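Local coordinates for protein redox-sensing transcriptional repressor rex (Thermoanaerobacter ethanolicus, PDB 3WGH) that represses transcription as a DNA-binding, NADH-binding regulator that probably senses the cellular NADH/NAD(+) balance, at the interface of chains A and B. Numbering follows the deposited sequence. Chains: chain A/B, Redox-sensing transcriptional repressor rex.

Contact 1: the interface of chains A and B. Residues chain A 5-7, 12, 15, 56, 78; chain B 201, 204-205, 208.
The carboxylate of B:Glu208 receives two successive backbone N-H groups from the N-terminal segment of chain A, one on each oxygen. A:Ile6 N gives its hydrogen to B:Glu208 OE2 at 2.9 Å, and A:Val7 N gives its own, along a straighter path (165° at H), to B:Glu208 OE1 at 2.8 Å. Both donors come from the syn side of their oxygen, tilted out of the carboxylate plane. With CG anti to its own backbone N (chi1 -162°) and the chain extended beyond it, the glutamate reaches from the start of helix 208-215 to the N-terminal loop of chain A. From its own chain, B:Tyr204 OH is also modelled as a donor to OE1, on the anti side, at a doubtfully short separation; if real, this bond would share OE1 between donors of both chains.

Apolar packing centres on the ring of B:Tyr204. Its chi1 of 175° sets CG anti to the backbone N and sends the ring in among A:Ile12, A:Phe56 and A:Ile78, with its hydroxyl beside A:Val7. A:Ile12 crosses the tyrosine at about a right angle, its CG1 3.6 Å from B:Tyr204 CE1. A:Phe56 meets it tip to tip, A:Phe56 CE1 lying in the tyrosine plane at the ring edge, 3.8 Å from B:Tyr204 CE2. A:Ile78 runs alongside, with CG2 at the same edge, 3.9 Å from B:Tyr204 CE2, while this methyl also sits over a face of the A:Phe56 ring. The CG2 methyl of A:Thr5 rests 3.8 Å from CG of B:Arg205, whose guanidinium turns back in its own chain to grip B:Thr201 O and OG1 through NE and NH2.

A water bridges the carbonyls A:Ile78 O and B:Tyr204 O. Together these contacts tether the N-terminal segment and winged-helix region of one subunit to the C-terminal helical region of the other, helping to join the Rex homodimer.

Contact 2: the interface of chains A and B. Residues chain A 12, 16-17, 19, 79, 81; chain B 197, 200-201, 203.
This is a domain-swapped type of homodimer interface, in which the C-terminal helix of one Rex subunit packs on the N-terminal DNA-binding region of the other; it probably helps set the position of the DNA-binding regions within the dimer. Here helix 196-206 of chain B lies against helix 9-27 of chain A and the loop that carries A:Leu79 and A:Leu81.

B:Phe200 is the main apolar element. A:Leu81 crosses it at about a right angle and lays its CD1 methyl over one face, 3.9 Å from the ring centroid and displaced toward the rim, a CH-pi contact. The other methyl, CD2, lies 4.0 Å from B:Phe200 CD1 and also reaches toward B:Ser203. At the base of the phenylalanine, A:Pro16 slides past in the opposite direction, its CG 4.0 Å from B:Phe200 CB. The same pyrrolidine ring packs on the first turn of the helix, with CB 3.8 Å from B:Asp197 CA.

In this patch B:Ser203 supplies a hydrogen bond across the interface. Its chi1 of 56° places OG between its own backbone N and carbonyl carbon, from where the hydroxyl donates to A:Leu79 O at 2.9 Å, nearly in line with the carbonyl (168° at O). An alanine here would probably leave A:Leu79 O without this donor and open a small gap beside the A:Leu81 CD2 methyl. At the start of helix 196-206, B:Asp197 lies near A:Arg17; their charged atoms are not in contact (A:Arg17 NE to B:Asp197 OD2 5.8 Å), though the opposite charges may attract at long range.

The serine hydroxyl also faces back into its own helix, so its one hydrogen must be shared or alternate between two acceptors: B:Ser203 OG lies 2.9 Å from B:Phe200 O, approaching from above the carbonyl plane, 40° out of it.

Contact 1: the interface of chains A and B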
# COMPACT_ATOMS: atom_id res chain seq x y z
N THR A 5 -20.73 0.24 -3.33
CA THR A 5 -20.79 -0.64 -2.16
C THR A 5 -21.92 -0.18 -1.23
O THR A 5 -22.23 1.02 -1.16
CB THR A 5 -19.43 -0.62 -1.39
OG1 THR A 5 -19.12 0.72 -1.01
CG2 THR A 5 -18.28 -1.16 -2.27
N ILE A 6 -22.51 -1.14 -0.50
CA ILE A 6 -23.47 -0.82 0.56
C ILE A 6 -22.88 0.03 1.68
O ILE A 6 -23.51 0.98 2.13
CB ILE A 6 -24.05 -2.07 1.22
CG1 ILE A 6 -24.61 -3.02 0.17
CG2 ILE A 6 -25.14 -1.67 2.20
CD1 ILE A 6 -25.30 -4.25 0.77
N VAL A 7 -21.71 -0.33 2.19
CA VAL A 7 -21.10 0.51 3.21
C VAL A 7 -20.13 1.47 2.51
O VAL A 7 -19.71 1.18 1.40
CB VAL A 7 -20.41 -0.34 4.29
CG1 VAL A 7 -19.83 0.53 5.32
CG2 VAL A 7 -21.45 -1.29 4.96
N ILE A 12 -14.88 1.02 5.04
CA ILE A 12 -14.30 -0.22 4.56
C ILE A 12 -12.77 -0.21 4.58
O ILE A 12 -12.16 -1.20 4.98
CB ILE A 12 -14.75 -0.46 3.16
CG1 ILE A 12 -16.25 -0.73 3.13
CG2 ILE A 12 -13.94 -1.58 2.51
CD1 ILE A 12 -16.79 -1.02 1.72
N LEU A 15 -11.37 -0.94 8.15
CA LEU A 15 -11.58 -2.29 8.73
C LEU A 15 -10.33 -3.16 8.81
O LEU A 15 -10.07 -3.71 9.85
CB LEU A 15 -12.74 -3.04 8.07
CG LEU A 15 -14.02 -2.23 8.05
CD1 LEU A 15 -15.08 -2.92 7.20
CD2 LEU A 15 -14.51 -1.89 9.46
N PHE A 56 -22.57 -2.91 10.97
CA PHE A 56 -22.60 -4.38 10.78
C PHE A 56 -23.39 -5.16 11.83
O PHE A 56 -23.85 -4.57 12.81
CB PHE A 56 -21.17 -4.90 10.66
CG PHE A 56 -20.36 -4.18 9.63
CD1 PHE A 56 -20.52 -4.48 8.27
CD2 PHE A 56 -19.50 -3.16 9.99
CE1 PHE A 56 -19.76 -3.78 7.27
CE2 PHE A 56 -18.75 -2.47 9.02
CZ PHE A 56 -18.88 -2.80 7.66
N ILE A 78 -16.59 -9.99 8.69
CA ILE A 78 -16.99 -8.80 7.94
C ILE A 78 -16.10 -8.65 6.70
O ILE A 78 -16.58 -8.44 5.61
CB ILE A 78 -16.92 -7.52 8.85
CG1 ILE A 78 -18.11 -7.48 9.85
CG2 ILE A 78 -16.91 -6.24 8.01
CD1 ILE A 78 -17.87 -6.65 11.18
N THR B 201 -9.79 -5.35 1.23
CA THR B 201 -11.01 -4.65 0.78
C THR B 201 -11.58 -5.43 -0.41
O THR B 201 -12.73 -5.24 -0.77
CB THR B 201 -10.72 -3.16 0.25
OG1 THR B 201 -9.92 -3.23 -0.93
CG2 THR B 201 -9.95 -2.34 1.31
N TYR B 204 -13.61 -8.10 1.15
CA TYR B 204 -14.81 -7.46 1.71
C TYR B 204 -15.87 -7.31 0.65
O TYR B 204 -16.99 -7.72 0.85
CB TYR B 204 -14.49 -6.09 2.28
CG TYR B 204 -15.74 -5.39 2.74
CD1 TYR B 204 -16.45 -4.59 1.84
CD2 TYR B 204 -16.23 -5.54 4.03
CE1 TYR B 204 -17.60 -3.96 2.18
CE2 TYR B 204 -17.45 -4.91 4.41
CZ TYR B 204 -18.12 -4.12 3.45
OH TYR B 204 -19.29 -3.43 3.72
N ARG B 205 -15.49 -6.72 -0.48
CA ARG B 205 -16.42 -6.42 -1.56
C ARG B 205 -16.94 -7.65 -2.26
O ARG B 205 -18.10 -7.65 -2.66
CB ARG B 205 -15.76 -5.47 -2.57
CG ARG B 205 -15.74 -4.03 -2.13
CD ARG B 205 -15.03 -3.18 -3.19
NE ARG B 205 -13.59 -3.16 -2.92
CZ ARG B 205 -12.73 -2.35 -3.54
NH1 ARG B 205 -13.17 -1.52 -4.50
NH2 ARG B 205 -11.43 -2.37 -3.23
N GLU B 208 -19.77 -8.66 0.41
CA GLU B 208 -20.59 -7.66 1.05
C GLU B 208 -22.09 -7.93 0.86
O GLU B 208 -22.88 -7.86 1.83
CB GLU B 208 -20.27 -6.26 0.53
CG GLU B 208 -20.80 -5.21 1.50
CD GLU B 208 -20.82 -3.81 0.95
OE1 GLU B 208 -20.53 -2.86 1.74
OE2 GLU B 208 -21.09 -3.65 -0.26
O HOH W 1 -17.98 -8.99 3.32

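Contact 2: the interface of chains A and B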
# COMPACT_ATOMS: atom_id res chain seq x y z
N ILE A 12 -14.88 1.02 5.04
CA ILE A 12 -14.30 -0.22 4.56
C ILE A 12 -12.77 -0.21 4.58
O ILE A 12 -12.16 -1.20 4.98
CB ILE A 12 -14.75 -0.46 3.16
CG1 ILE A 12 -16.25 -0.73 3.13
CG2 ILE A 12 -13.94 -1.58 2.51
CD1 ILE A 12 -16.79 -1.02 1.72
N PRO A 16 -9.50 -3.21 7.74
CA PRO A 16 -8.31 -4.10 7.76
C PRO A 16 -7.27 -3.66 8.81
O PRO A 16 -6.56 -4.46 9.43
CB PRO A 16 -7.72 -3.91 6.34
CG PRO A 16 -8.95 -3.61 5.50
CD PRO A 16 -9.74 -2.67 6.39
N ARG A 17 -7.21 -2.36 8.98
CA ARG A 17 -6.36 -1.79 9.96
C ARG A 17 -6.85 -2.11 11.39
O ARG A 17 -6.03 -2.43 12.27
CB ARG A 17 -6.18 -0.30 9.70
CG ARG A 17 -5.03 0.22 10.55
CD ARG A 17 -4.58 1.67 10.20
NE ARG A 17 -3.55 2.06 11.18
CZ ARG A 17 -3.77 2.83 12.25
NH1 ARG A 17 -4.97 3.36 12.46
NH2 ARG A 17 -2.78 3.06 13.11
N HIS A 19 -8.52 -4.86 12.11
CA HIS A 19 -8.24 -6.28 12.16
C HIS A 19 -6.74 -6.54 12.44
O HIS A 19 -6.41 -7.36 13.30
CB HIS A 19 -8.62 -6.86 10.82
CG HIS A 19 -8.56 -8.35 10.74
ND1 HIS A 19 -7.55 -9.00 10.06
CD2 HIS A 19 -9.44 -9.32 11.14
CE1 HIS A 19 -7.80 -10.31 10.07
NE2 HIS A 19 -8.94 -10.52 10.71
N LEU A 79 -14.79 -8.82 6.86
CA LEU A 79 -13.85 -8.75 5.76
C LEU A 79 -13.87 -9.91 4.79
O LEU A 79 -13.13 -9.89 3.78
CB LEU A 79 -12.45 -8.61 6.31
CG LEU A 79 -12.27 -7.27 6.98
CD1 LEU A 79 -10.96 -7.30 7.75
CD2 LEU A 79 -12.26 -6.20 5.90
N LEU A 81 -12.89 -12.86 5.47
CA LEU A 81 -11.66 -13.64 5.66
C LEU A 81 -11.88 -15.04 6.23
O LEU A 81 -10.92 -15.76 6.54
CB LEU A 81 -10.64 -12.90 6.50
CG LEU A 81 -10.12 -11.60 5.87
CD1 LEU A 81 -9.14 -10.96 6.82
CD2 LEU A 81 -9.48 -11.90 4.49
N ASP B 197 -3.81 -4.39 3.62
CA ASP B 197 -4.92 -3.48 3.85
C ASP B 197 -5.70 -3.22 2.55
O ASP B 197 -6.89 -2.96 2.60
CB ASP B 197 -4.49 -2.14 4.39
CG ASP B 197 -4.04 -2.20 5.87
OD1 ASP B 197 -4.08 -3.26 6.56
OD2 ASP B 197 -3.59 -1.13 6.29
N PHE B 200 -7.50 -6.93 1.48
CA PHE B 200 -8.68 -7.28 2.27
C PHE B 200 -9.93 -6.47 1.94
O PHE B 200 -11.07 -6.86 2.33
CB PHE B 200 -8.37 -7.16 3.78
CG PHE B 200 -7.37 -8.16 4.28
CD1 PHE B 200 -6.84 -9.12 3.44
CD2 PHE B 200 -6.93 -8.10 5.60
CE1 PHE B 200 -5.89 -10.02 3.91
CE2 PHE B 200 -5.99 -9.04 6.09
CZ PHE B 200 -5.50 -10.00 5.27
N THR B 201 -9.79 -5.35 1.23
CA THR B 201 -11.01 -4.65 0.78
C THR B 201 -11.58 -5.43 -0.41
O THR B 201 -12.73 -5.24 -0.77
CB THR B 201 -10.72 -3.16 0.25
OG1 THR B 201 -9.92 -3.23 -0.93
CG2 THR B 201 -9.95 -2.34 1.31
N SER B 203 -11.60 -8.93 -0.76
CA SER B 203 -12.43 -9.91 -0.04
C SER B 203 -13.69 -9.32 0.60
O SER B 203 -14.76 -9.92 0.51
CB SER B 203 -11.62 -10.64 0.98
OG SER B 203 -11.02 -9.72 1.87

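The C-alpha centres of contact 1 and contact 2 lie about 8 Å apart, and the two meet at A:Ile12 and B:Thr201. Both set helix 9-27 of chain A against helix 196-206 of chain B. Contact 1 extends the junction to the N-terminal segment of A and the start of helix 208-215 of B, whereas contact 2 carries it to the loop following helix 68-78 of A. They thus form one continuous surface, repeated by the two-fold axis with the chains exchanged, through which movement of either subunit could be passed to the DNA-binding region of its partner.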